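Local structure of archaeal flagellar ATP-binding protein FlaH (Methanocaldococcus jannaschii DSM 2661, 4WIA) at residues 61-66 and 93-98; 127-132 and 159-164; 101-106 and 133-138; 55-60 and 119-124. The protein probably serves as an ATP-binding, KaiC-like component of the archaeal flagellum (archaellum), with a suggested regulatory role in its assembly. All blocks are in the same frame, centred on the assembly; numbering follows the deposited sequence.

Contact 1. Residues 61-66 and 93-98; sequences VSTQLT and IPVYPL. With SO4 (sulfate ion), chain F.
S62, which pairs by its backbone with I93 and V95, has a hydroxyl gripped by two amides of its own chain: OG accepts from Q64 N at 3.0 Å and from L65 N at 2.9 Å. OG stands anti to the backbone N (chi1 176°), and the double grip is an ST turn and ST motif that bends the chain as it leaves the strand. Across the contact S62 N donates to I93 O at 3.0 Å, and V95 N returns an almost straight bond (177°) to S62 O at 2.9 Å, the pattern of neighbouring parallel strands. On one face of the sheet V61 CG1 meets V95 CG2 at 3.7 Å, the two side chains slanting across each other. Further on, T63 and L98 lie side by side and point the same way, T63 CG2 being 3.8 Å from L98 CD1, while T63 OG1 is held by S128 N. P94 CB rests 3.6 Å from L65 O. The extended chain of Q64, a likely ATP ligand, donates from NE2 to sulfate O2 at 2.8 Å; K40 binds the same ion. Strand 90-94, beside strand 58-62, is the outermost on its side of the mixed sheet within this chain, with helix 129-134 packed on T63 and L98, F108 of helix 108-114 on V95 and L98, and T66 capping helix 67-76.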
# COMPACT_ATOMS: atom_id res chain seq x y z
N VAL A 61 -19.08 -13.29 -5.21
CA VAL A 61 -20.20 -14.19 -5.19
C VAL A 61 -19.77 -15.44 -5.94
O VAL A 61 -19.51 -15.37 -7.13
CB VAL A 61 -21.42 -13.57 -5.89
CG1 VAL A 61 -22.65 -14.51 -5.84
CG2 VAL A 61 -21.77 -12.23 -5.29
N SER A 62 -19.74 -16.57 -5.24
CA SER A 62 -19.30 -17.83 -5.79
C SER A 62 -20.47 -18.86 -5.81
O SER A 62 -21.07 -19.14 -4.80
CB SER A 62 -18.20 -18.43 -4.90
OG SER A 62 -17.83 -19.72 -5.34
N THR A 63 -20.68 -19.49 -6.96
CA THR A 63 -21.54 -20.64 -7.07
C THR A 63 -20.83 -21.95 -6.79
O THR A 63 -21.41 -22.99 -7.02
CB THR A 63 -22.09 -20.72 -8.50
OG1 THR A 63 -21.02 -20.69 -9.46
CG2 THR A 63 -22.98 -19.54 -8.76
N GLN A 64 -19.57 -21.92 -6.35
CA GLN A 64 -18.77 -23.16 -6.23
C GLN A 64 -18.15 -23.43 -4.86
O GLN A 64 -18.06 -24.57 -4.47
CB GLN A 64 -17.68 -23.16 -7.30
CG GLN A 64 -18.25 -23.15 -8.71
CD GLN A 64 -17.17 -23.14 -9.76
OE1 GLN A 64 -15.99 -23.18 -9.45
NE2 GLN A 64 -17.57 -23.02 -11.02
N LEU A 65 -17.73 -22.40 -4.14
CA LEU A 65 -16.99 -22.58 -2.92
C LEU A 65 -17.70 -21.97 -1.73
O LEU A 65 -18.13 -20.80 -1.75
CB LEU A 65 -15.60 -21.95 -3.06
CG LEU A 65 -14.71 -22.43 -4.23
CD1 LEU A 65 -13.42 -21.66 -4.28
CD2 LEU A 65 -14.37 -23.94 -4.12
N THR A 66 -17.74 -22.75 -0.66
CA THR A 66 -18.14 -22.25 0.65
C THR A 66 -17.06 -21.30 1.10
O THR A 66 -16.00 -21.21 0.47
CB THR A 66 -18.21 -23.35 1.71
OG1 THR A 66 -16.93 -23.98 1.81
CG2 THR A 66 -19.27 -24.37 1.40
N ILE A 93 -19.82 -14.26 -0.69
CA ILE A 93 -21.19 -14.74 -0.75
C ILE A 93 -21.27 -16.11 -1.40
O ILE A 93 -21.26 -16.23 -2.65
CB ILE A 93 -22.03 -13.79 -1.58
CG1 ILE A 93 -21.90 -12.36 -1.04
CG2 ILE A 93 -23.52 -14.26 -1.60
CD1 ILE A 93 -22.52 -12.15 0.33
N PRO A 94 -21.30 -17.16 -0.60
CA PRO A 94 -21.49 -18.47 -1.20
C PRO A 94 -22.96 -18.70 -1.60
O PRO A 94 -23.84 -18.58 -0.75
CB PRO A 94 -21.05 -19.45 -0.09
CG PRO A 94 -20.96 -18.65 1.16
CD PRO A 94 -21.01 -17.19 0.84
N VAL A 95 -23.20 -19.09 -2.86
CA VAL A 95 -24.53 -19.47 -3.29
C VAL A 95 -24.82 -20.95 -2.95
O VAL A 95 -24.67 -21.86 -3.80
CB VAL A 95 -24.69 -19.20 -4.79
CG1 VAL A 95 -26.14 -19.48 -5.22
CG2 VAL A 95 -24.31 -17.75 -5.09
N TYR A 96 -25.21 -21.21 -1.70
CA TYR A 96 -25.31 -22.61 -1.18
C TYR A 96 -26.11 -23.58 -2.02
O TYR A 96 -25.71 -24.73 -2.19
CB TYR A 96 -25.88 -22.63 0.25
CG TYR A 96 -25.02 -21.85 1.21
CD1 TYR A 96 -23.74 -22.32 1.54
CD2 TYR A 96 -25.44 -20.61 1.74
CE1 TYR A 96 -22.91 -21.60 2.39
CE2 TYR A 96 -24.61 -19.89 2.60
CZ TYR A 96 -23.34 -20.39 2.91
OH TYR A 96 -22.52 -19.71 3.77
N PRO A 97 -27.25 -23.13 -2.55
CA PRO A 97 -28.03 -24.11 -3.29
C PRO A 97 -27.33 -24.63 -4.56
O PRO A 97 -27.60 -25.78 -4.99
CB PRO A 97 -29.33 -23.36 -3.64
CG PRO A 97 -29.38 -22.15 -2.76
CD PRO A 97 -27.97 -21.85 -2.33
N LEU A 98 -26.49 -23.80 -5.18
CA LEU A 98 -25.75 -24.27 -6.34
C LEU A 98 -24.52 -25.05 -5.93
O LEU A 98 -24.13 -25.95 -6.65
CB LEU A 98 -25.36 -23.15 -7.30
CG LEU A 98 -26.58 -22.66 -8.10
CD1 LEU A 98 -26.24 -21.46 -8.95
CD2 LEU A 98 -27.17 -23.74 -9.00
S SO4 F . -17.08 -23.13 -14.62
O1 SO4 F . -16.35 -23.09 -15.90
O2 SO4 F . -16.41 -23.82 -13.48
O3 SO4 F . -18.26 -23.95 -15.03
O4 SO4 F . -17.48 -21.77 -14.10

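Contact 2. Residues 127-132 and 159-164; sequences DSISAL and IICTVN. With SO4 (sulfate ion), chain F.
D127 and T162 cross obliquely, and T162 OG1 donates to D127 OD1 at 2.7 Å on the anti side of the carboxylate, 21° out of its plane. T162 OG1 reaches this point because it lies between the backbone N and the carbonyl carbon (chi1 67°); its CG2 also lies close to OD1. The other oxygen, D127 OD2, is hydrogen-bonded to S41 OG and Y60 OH. I129 lays its CG2 branch on the strand, tightly against C161 CB at 3.5 Å and more loosely against V163 CG2 at 3.8 Å, while CG1, anti to the backbone N, passes C161 SG. S130 points its hydroxyl at the strand end: N164 N donates to S130 OG at 2.9 Å, nearly straight (174°), and E167 OE2 is bonded to the same OG. A cis peptide joins D127 to S128, whose OG N-caps helix 129-134 by accepting from A131 N at 2.8 Å. T162 O receives weak bonds from I129 N and S130 N at the start of that helix. An aspartate ending strand 123-127, next to the P-loop serine, is consistent with the Walker B position of P-loop ATPases. N164 ND2 donates to sulfate O3 at 2.9 Å. Buried polar atoms are thus matched in separate bonds between the two segments, the T162 hydroxyl on D127 and the S130 hydroxyl on N164 N. T162 on OD1, with S41 and Y60 on OD2, would restrict rotation of a carboxylate that lies beside the predicted magnesium ligand S41.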
# COMPACT_ATOMS: atom_id res chain seq x y z
N ASP A 127 -18.82 -15.43 -9.88
CA ASP A 127 -18.15 -16.59 -10.41
C ASP A 127 -18.96 -17.81 -9.98
O ASP A 127 -18.66 -18.37 -8.93
CB ASP A 127 -16.73 -16.62 -9.81
CG ASP A 127 -15.93 -17.83 -10.26
OD1 ASP A 127 -16.25 -18.35 -11.35
OD2 ASP A 127 -14.98 -18.24 -9.53
N SER A 128 -20.00 -18.24 -10.71
CA SER A 128 -20.24 -18.05 -12.13
C SER A 128 -21.58 -17.36 -12.37
O SER A 128 -22.61 -17.75 -11.81
CB SER A 128 -20.30 -19.47 -12.72
OG SER A 128 -20.97 -19.56 -13.97
N ILE A 129 -21.58 -16.36 -13.24
CA ILE A 129 -22.81 -15.76 -13.66
C ILE A 129 -23.54 -16.72 -14.61
O ILE A 129 -24.76 -16.80 -14.58
CB ILE A 129 -22.62 -14.38 -14.29
CG1 ILE A 129 -23.90 -13.56 -14.22
CG2 ILE A 129 -22.23 -14.50 -15.74
CD1 ILE A 129 -24.42 -13.28 -12.83
N SER A 130 -22.80 -17.51 -15.39
CA SER A 130 -23.43 -18.48 -16.28
C SER A 130 -24.25 -19.55 -15.52
O SER A 130 -25.36 -19.89 -15.94
CB SER A 130 -22.44 -19.12 -17.27
OG SER A 130 -21.52 -20.00 -16.65
N ALA A 131 -23.74 -20.04 -14.38
CA ALA A 131 -24.52 -20.98 -13.56
C ALA A 131 -25.79 -20.31 -13.00
O ALA A 131 -26.86 -20.93 -12.97
CB ALA A 131 -23.69 -21.54 -12.44
N LEU A 132 -25.70 -19.05 -12.59
CA LEU A 132 -26.86 -18.34 -12.03
C LEU A 132 -27.93 -18.08 -13.08
O LEU A 132 -29.12 -18.16 -12.77
CB LEU A 132 -26.41 -17.02 -11.43
CG LEU A 132 -25.54 -17.13 -10.18
CD1 LEU A 132 -24.89 -15.81 -9.79
CD2 LEU A 132 -26.32 -17.66 -8.97
N ILE A 159 -17.68 -4.56 -12.33
CA ILE A 159 -18.27 -5.88 -12.22
C ILE A 159 -17.53 -6.90 -13.06
O ILE A 159 -17.15 -6.65 -14.18
CB ILE A 159 -19.77 -5.85 -12.60
CG1 ILE A 159 -20.51 -5.07 -11.54
CG2 ILE A 159 -20.35 -7.25 -12.68
CD1 ILE A 159 -21.96 -4.82 -11.85
N ILE A 160 -17.35 -8.09 -12.50
CA ILE A 160 -16.60 -9.11 -13.16
C ILE A 160 -17.40 -10.39 -13.07
O ILE A 160 -17.68 -10.81 -11.98
CB ILE A 160 -15.21 -9.31 -12.43
CG1 ILE A 160 -14.44 -8.00 -12.36
CG2 ILE A 160 -14.39 -10.34 -13.16
CD1 ILE A 160 -13.10 -8.06 -11.60
N CYS A 161 -17.69 -11.04 -14.21
CA CYS A 161 -18.37 -12.33 -14.21
C CYS A 161 -17.58 -13.38 -14.97
O CYS A 161 -16.93 -13.10 -15.97
CB CYS A 161 -19.70 -12.24 -14.91
SG CYS A 161 -20.85 -10.96 -14.37
N THR A 162 -17.69 -14.62 -14.52
CA THR A 162 -17.24 -15.72 -15.34
C THR A 162 -18.44 -16.39 -16.04
O THR A 162 -19.52 -16.48 -15.49
CB THR A 162 -16.47 -16.74 -14.52
OG1 THR A 162 -17.35 -17.37 -13.60
CG2 THR A 162 -15.34 -16.04 -13.72
N VAL A 163 -18.16 -16.91 -17.23
CA VAL A 163 -19.12 -17.55 -18.05
C VAL A 163 -18.53 -18.85 -18.58
O VAL A 163 -17.45 -18.84 -19.18
CB VAL A 163 -19.41 -16.64 -19.24
CG1 VAL A 163 -20.23 -17.38 -20.31
CG2 VAL A 163 -20.11 -15.38 -18.80
N ASN A 164 -19.21 -19.97 -18.34
CA ASN A 164 -18.86 -21.22 -18.98
C ASN A 164 -19.77 -21.40 -20.18
O ASN A 164 -20.96 -21.57 -20.02
CB ASN A 164 -19.00 -22.38 -18.01
CG ASN A 164 -18.71 -23.74 -18.65
OD1 ASN A 164 -18.66 -23.90 -19.87
ND2 ASN A 164 -18.52 -24.75 -17.80
S SO4 F . -17.08 -23.13 -14.62
O1 SO4 F . -16.35 -23.09 -15.90
O2 SO4 F . -16.41 -23.82 -13.48
O3 SO4 F . -18.26 -23.95 -15.03
O4 SO4 F . -17.48 -21.77 -14.10

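Contact 3. Residues 101-106 and 133-138; sequences DNKKKD and IANDAS
The backbones of D106 and N135-A137 are joined by a single bridge, D106 N donating to N135 O at 3.2 Å nearly along the C=O axis, and A137 N to D106 O at 2.8 Å from well above the carbonyl plane (55°). K105 CA adds a C-H...O contact to N135 O. N135 has the largest share of the contact. Its CG, anti to the carbonyl carbon (chi1 -62°), is placed near the carbonyl oxygens of N102 and K104, and CB lies 3.5 Å from K104 O. The extended chain of K105 crosses the N135 side chain at about a right angle, bringing CE to 3.6 Å from N135 OD1, and K103 crosses it likewise, its CA and CG lying near OD1. N135 also touches L98 of helix 96-100. N135 ND2 is hydrogen-bonded to A131 O, four residues back, so this first residue after helix 129-134 ties its side chain to the last turn. The partner segment is the loop between helices 96-100 and 108-114, opened by a type I turn from D101 to K104; the contact therefore fastens a surface loop to the end of the helix that follows strand 123-127 of the P-loop fold. An alanine in place of N135 would probably leave A131 O without its side-chain donor and take away packing against L98 and K105 CE. Within the loop K104 NZ and D106 OD2 form a weak salt bridge of 3.2 Å. A137 turns its methyl to the loop, CB lying 3.8 Å from D106 N, while D136 OD1 accepts from L109 N at the start of helix 108-114.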
# COMPACT_ATOMS: atom_id res chain seq x y z
N ASP A 101 -26.08 -28.32 -4.74
CA ASP A 101 -26.59 -29.03 -5.91
C ASP A 101 -26.42 -28.24 -7.19
O ASP A 101 -27.14 -27.28 -7.43
CB ASP A 101 -28.06 -29.44 -5.72
CG ASP A 101 -28.63 -30.12 -6.95
OD1 ASP A 101 -27.86 -30.64 -7.78
OD2 ASP A 101 -29.85 -30.13 -7.08
N ASN A 102 -25.48 -28.69 -8.03
CA ASN A 102 -25.12 -27.99 -9.28
C ASN A 102 -26.34 -27.50 -10.04
O ASN A 102 -26.30 -26.41 -10.60
CB ASN A 102 -24.34 -28.91 -10.24
CG ASN A 102 -22.97 -29.25 -9.72
OD1 ASN A 102 -22.27 -28.39 -9.22
ND2 ASN A 102 -22.57 -30.53 -9.84
N LYS A 103 -27.39 -28.32 -10.08
CA LYS A 103 -28.57 -28.03 -10.90
C LYS A 103 -29.88 -27.61 -10.18
O LYS A 103 -30.95 -27.58 -10.79
CB LYS A 103 -28.81 -29.21 -11.90
CG LYS A 103 -28.23 -28.88 -13.28
CD LYS A 103 -27.63 -30.05 -14.04
CE LYS A 103 -27.17 -29.56 -15.40
NZ LYS A 103 -28.25 -29.73 -16.41
N LYS A 104 -29.76 -27.21 -8.91
CA LYS A 104 -30.87 -26.65 -8.15
C LYS A 104 -31.34 -25.36 -8.81
O LYS A 104 -30.53 -24.58 -9.26
CB LYS A 104 -30.44 -26.39 -6.70
CG LYS A 104 -31.61 -26.36 -5.69
CD LYS A 104 -32.19 -24.97 -5.50
CE LYS A 104 -32.84 -24.81 -4.13
NZ LYS A 104 -33.10 -23.38 -3.80
N LYS A 105 -32.66 -25.17 -8.92
CA LYS A 105 -33.28 -24.05 -9.67
C LYS A 105 -34.06 -23.05 -8.78
O LYS A 105 -34.68 -23.44 -7.82
CB LYS A 105 -34.12 -24.63 -10.82
CG LYS A 105 -33.11 -25.16 -11.85
CD LYS A 105 -33.42 -25.42 -13.33
CE LYS A 105 -32.44 -26.45 -13.89
NZ LYS A 105 -32.23 -26.20 -15.33
N ASP A 106 -33.97 -21.76 -9.09
CA ASP A 106 -34.40 -20.72 -8.15
C ASP A 106 -34.29 -19.31 -8.77
O ASP A 106 -33.74 -19.14 -9.86
CB ASP A 106 -33.53 -20.84 -6.91
CG ASP A 106 -34.00 -20.00 -5.77
OD1 ASP A 106 -33.97 -18.75 -5.87
OD2 ASP A 106 -34.41 -20.58 -4.76
N ILE A 133 -27.54 -17.75 -14.30
CA ILE A 133 -28.51 -17.60 -15.38
C ILE A 133 -29.13 -18.96 -15.72
O ILE A 133 -30.35 -19.11 -15.72
CB ILE A 133 -27.89 -16.98 -16.64
CG1 ILE A 133 -27.40 -15.57 -16.28
CG2 ILE A 133 -28.91 -16.95 -17.78
CD1 ILE A 133 -26.43 -14.92 -17.27
N ALA A 134 -28.29 -19.94 -16.00
CA ALA A 134 -28.74 -21.24 -16.50
C ALA A 134 -29.70 -21.92 -15.54
O ALA A 134 -30.51 -22.71 -15.97
CB ALA A 134 -27.55 -22.15 -16.77
N ASN A 135 -29.58 -21.62 -14.25
CA ASN A 135 -30.45 -22.20 -13.26
C ASN A 135 -31.49 -21.25 -12.69
O ASN A 135 -32.17 -21.59 -11.72
CB ASN A 135 -29.63 -22.80 -12.15
CG ASN A 135 -28.76 -23.90 -12.65
OD1 ASN A 135 -29.25 -24.90 -13.11
ND2 ASN A 135 -27.46 -23.72 -12.60
N ASP A 136 -31.66 -20.10 -13.31
CA ASP A 136 -32.68 -19.16 -12.86
C ASP A 136 -34.07 -19.65 -13.25
O ASP A 136 -34.27 -20.25 -14.31
CB ASP A 136 -32.44 -17.78 -13.44
CG ASP A 136 -33.46 -16.80 -12.98
OD1 ASP A 136 -33.35 -16.37 -11.82
OD2 ASP A 136 -34.38 -16.46 -13.80
N ALA A 137 -35.04 -19.39 -12.37
CA ALA A 137 -36.42 -19.81 -12.55
C ALA A 137 -37.30 -18.57 -12.40
O ALA A 137 -37.97 -18.39 -11.37
CB ALA A 137 -36.81 -20.83 -11.50
N SER A 138 -37.33 -17.74 -13.44
CA SER A 138 -38.09 -16.49 -13.38
C SER A 138 -38.22 -15.92 -14.77
O SER A 138 -37.66 -16.47 -15.71
CB SER A 138 -37.39 -15.47 -12.49
OG SER A 138 -36.27 -14.96 -13.16

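Contact 4. Residues 55-60 and 119-124; sequences RYSVTY and YEKDVI. With SO4 (sulfate ion), chain J.
S57 OG sits in the crowded position between its backbone N and carbonyl carbon (chi1 54°), which places it near D122 N, while D122 CG, anti to its carbonyl carbon (chi1 -58°), lies on the S57 side; each side chain there meets the other residue's backbone N. S57 N donates to D122 OD2 at 2.9 Å on the anti side, out of the carboxylate plane, and D122 N to S57 OG at 2.9 Å; a weak bond of 3.2 Å joins S57 OG to D122 OD2. The same OD2 meets the edge of the Y56 ring, ring and carboxylate planes being 87° apart. These reciprocal bonds lie just ahead of the parallel strands 58-62 and 123-127, inner neighbours in the P-loop sheet, where T59 N donates to V123 O at 2.8 Å and V58 and V123 lie side by side. An alanine at D122 would probably leave S57 N without its acceptor and the Y56 edge without its neighbour. K121 runs across T59 at about a right angle; its NZ is bonded to G88 O, while T59 OG1 is held by F118 O. Y56 O is bonded to S12 OG of the second subunit, and R55 NH2 to sulfate O2 at 2.6 Å.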
# COMPACT_ATOMS: atom_id res chain seq x y z
N ARG A 55 -6.50 -1.15 -1.50
CA ARG A 55 -7.46 -0.38 -0.66
C ARG A 55 -8.82 -0.18 -1.33
O ARG A 55 -9.55 0.72 -0.97
CB ARG A 55 -6.89 0.96 -0.22
CG ARG A 55 -5.50 0.89 0.43
CD ARG A 55 -5.56 0.09 1.71
NE ARG A 55 -4.23 -0.15 2.20
CZ ARG A 55 -3.92 -0.71 3.38
NH1 ARG A 55 -2.64 -0.91 3.66
NH2 ARG A 55 -4.82 -1.00 4.29
N TYR A 56 -9.16 -1.07 -2.26
CA TYR A 56 -10.54 -1.22 -2.73
C TYR A 56 -11.31 -2.33 -1.93
O TYR A 56 -10.72 -3.14 -1.24
CB TYR A 56 -10.57 -1.53 -4.21
CG TYR A 56 -9.85 -0.49 -5.05
CD1 TYR A 56 -10.52 0.64 -5.49
CD2 TYR A 56 -8.51 -0.63 -5.39
CE1 TYR A 56 -9.89 1.60 -6.24
CE2 TYR A 56 -7.85 0.33 -6.14
CZ TYR A 56 -8.54 1.43 -6.56
OH TYR A 56 -7.97 2.36 -7.31
N SER A 57 -12.64 -2.27 -1.98
CA SER A 57 -13.46 -3.27 -1.36
C SER A 57 -14.00 -4.17 -2.46
O SER A 57 -14.15 -3.73 -3.57
CB SER A 57 -14.60 -2.63 -0.60
OG SER A 57 -15.36 -1.76 -1.44
N VAL A 58 -14.24 -5.44 -2.13
CA VAL A 58 -14.68 -6.40 -3.09
C VAL A 58 -15.84 -7.22 -2.51
O VAL A 58 -15.79 -7.63 -1.35
CB VAL A 58 -13.52 -7.34 -3.45
CG1 VAL A 58 -14.00 -8.42 -4.41
CG2 VAL A 58 -12.39 -6.58 -4.10
N THR A 59 -16.83 -7.50 -3.35
CA THR A 59 -17.77 -8.54 -3.11
C THR A 59 -17.48 -9.70 -4.05
O THR A 59 -17.36 -9.49 -5.28
CB THR A 59 -19.21 -8.08 -3.40
OG1 THR A 59 -19.57 -7.09 -2.44
CG2 THR A 59 -20.23 -9.25 -3.28
N TYR A 60 -17.39 -10.91 -3.51
CA TYR A 60 -17.16 -12.08 -4.34
C TYR A 60 -18.31 -13.05 -4.15
O TYR A 60 -18.45 -13.60 -3.08
CB TYR A 60 -15.81 -12.69 -3.96
CG TYR A 60 -15.23 -13.68 -4.98
CD1 TYR A 60 -15.89 -14.83 -5.32
CD2 TYR A 60 -13.99 -13.46 -5.56
CE1 TYR A 60 -15.40 -15.73 -6.24
CE2 TYR A 60 -13.45 -14.37 -6.46
CZ TYR A 60 -14.14 -15.49 -6.80
OH TYR A 60 -13.65 -16.42 -7.70
N TYR A 119 -23.48 -4.32 -3.56
CA TYR A 119 -23.13 -3.16 -4.40
C TYR A 119 -22.62 -1.98 -3.59
O TYR A 119 -22.19 -0.97 -4.14
CB TYR A 119 -24.30 -2.76 -5.33
CG TYR A 119 -24.75 -3.93 -6.10
CD1 TYR A 119 -23.95 -4.44 -7.13
CD2 TYR A 119 -25.90 -4.66 -5.73
CE1 TYR A 119 -24.30 -5.61 -7.80
CE2 TYR A 119 -26.25 -5.81 -6.40
CZ TYR A 119 -25.41 -6.29 -7.42
OH TYR A 119 -25.72 -7.45 -8.10
N GLU A 120 -22.50 -2.16 -2.29
CA GLU A 120 -21.77 -1.15 -1.51
C GLU A 120 -20.26 -1.25 -1.76
O GLU A 120 -19.56 -0.33 -1.47
CB GLU A 120 -22.03 -1.31 -0.01
CG GLU A 120 -23.51 -1.38 0.40
CD GLU A 120 -23.62 -1.67 1.90
OE1 GLU A 120 -24.24 -0.88 2.61
OE2 GLU A 120 -23.03 -2.68 2.36
N LYS A 121 -19.76 -2.33 -2.33
CA LYS A 121 -18.31 -2.45 -2.54
C LYS A 121 -17.90 -1.90 -3.87
O LYS A 121 -18.78 -1.61 -4.70
CB LYS A 121 -17.86 -3.91 -2.43
CG LYS A 121 -18.31 -4.63 -1.18
CD LYS A 121 -18.00 -3.82 0.05
CE LYS A 121 -18.09 -4.71 1.28
NZ LYS A 121 -18.06 -3.87 2.51
N ASP A 122 -16.57 -1.71 -4.08
CA ASP A 122 -16.05 -1.09 -5.31
C ASP A 122 -16.14 -2.06 -6.44
O ASP A 122 -16.36 -1.67 -7.57
CB ASP A 122 -14.62 -0.63 -5.16
CG ASP A 122 -14.45 0.36 -4.03
OD1 ASP A 122 -15.28 1.30 -3.92
OD2 ASP A 122 -13.51 0.16 -3.22
N VAL A 123 -16.01 -3.32 -6.15
CA VAL A 123 -15.86 -4.31 -7.18
C VAL A 123 -16.75 -5.45 -6.83
O VAL A 123 -16.68 -5.93 -5.70
CB VAL A 123 -14.40 -4.84 -7.22
CG1 VAL A 123 -14.23 -5.91 -8.27
CG2 VAL A 123 -13.42 -3.70 -7.52
N ILE A 124 -17.52 -5.95 -7.80
CA ILE A 124 -18.39 -7.08 -7.54
C ILE A 124 -18.12 -8.19 -8.51
O ILE A 124 -18.21 -8.00 -9.72
CB ILE A 124 -19.88 -6.66 -7.63
CG1 ILE A 124 -20.16 -5.49 -6.66
CG2 ILE A 124 -20.78 -7.83 -7.30
CD1 ILE A 124 -20.05 -4.13 -7.30
S SO4 J . -8.02 -2.17 5.23
O1 SO4 J . -7.38 -1.75 6.52
O2 SO4 J . -7.41 -1.38 4.10
O3 SO4 J . -8.00 -3.56 4.83
O4 SO4 J . -9.46 -1.73 5.40

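Contact 2 is fully buried beside the predicted nucleotide-binding site, contacts 1 and 4 are partly buried, and contact 3 lies at the surface. Contacts 1 and 4 share strand 58-62, joining it at one end to strand 90-94 and at the other to strand 123-127; contacts 2 and 3 share helix 129-134, start and end. Contacts 1 and 2 meet directly and hold one sulfate between them, whereas contact 4 holds another at the subunit boundary. The chemistry shifts accordingly: hydroxyls and an aspartate dominate in contact 2, sheet bonds with aliphatic packing in contact 1, reciprocal serine-aspartate bonds in contact 4, and backbone bonds with lysine chains crossing an asparagine in contact 3.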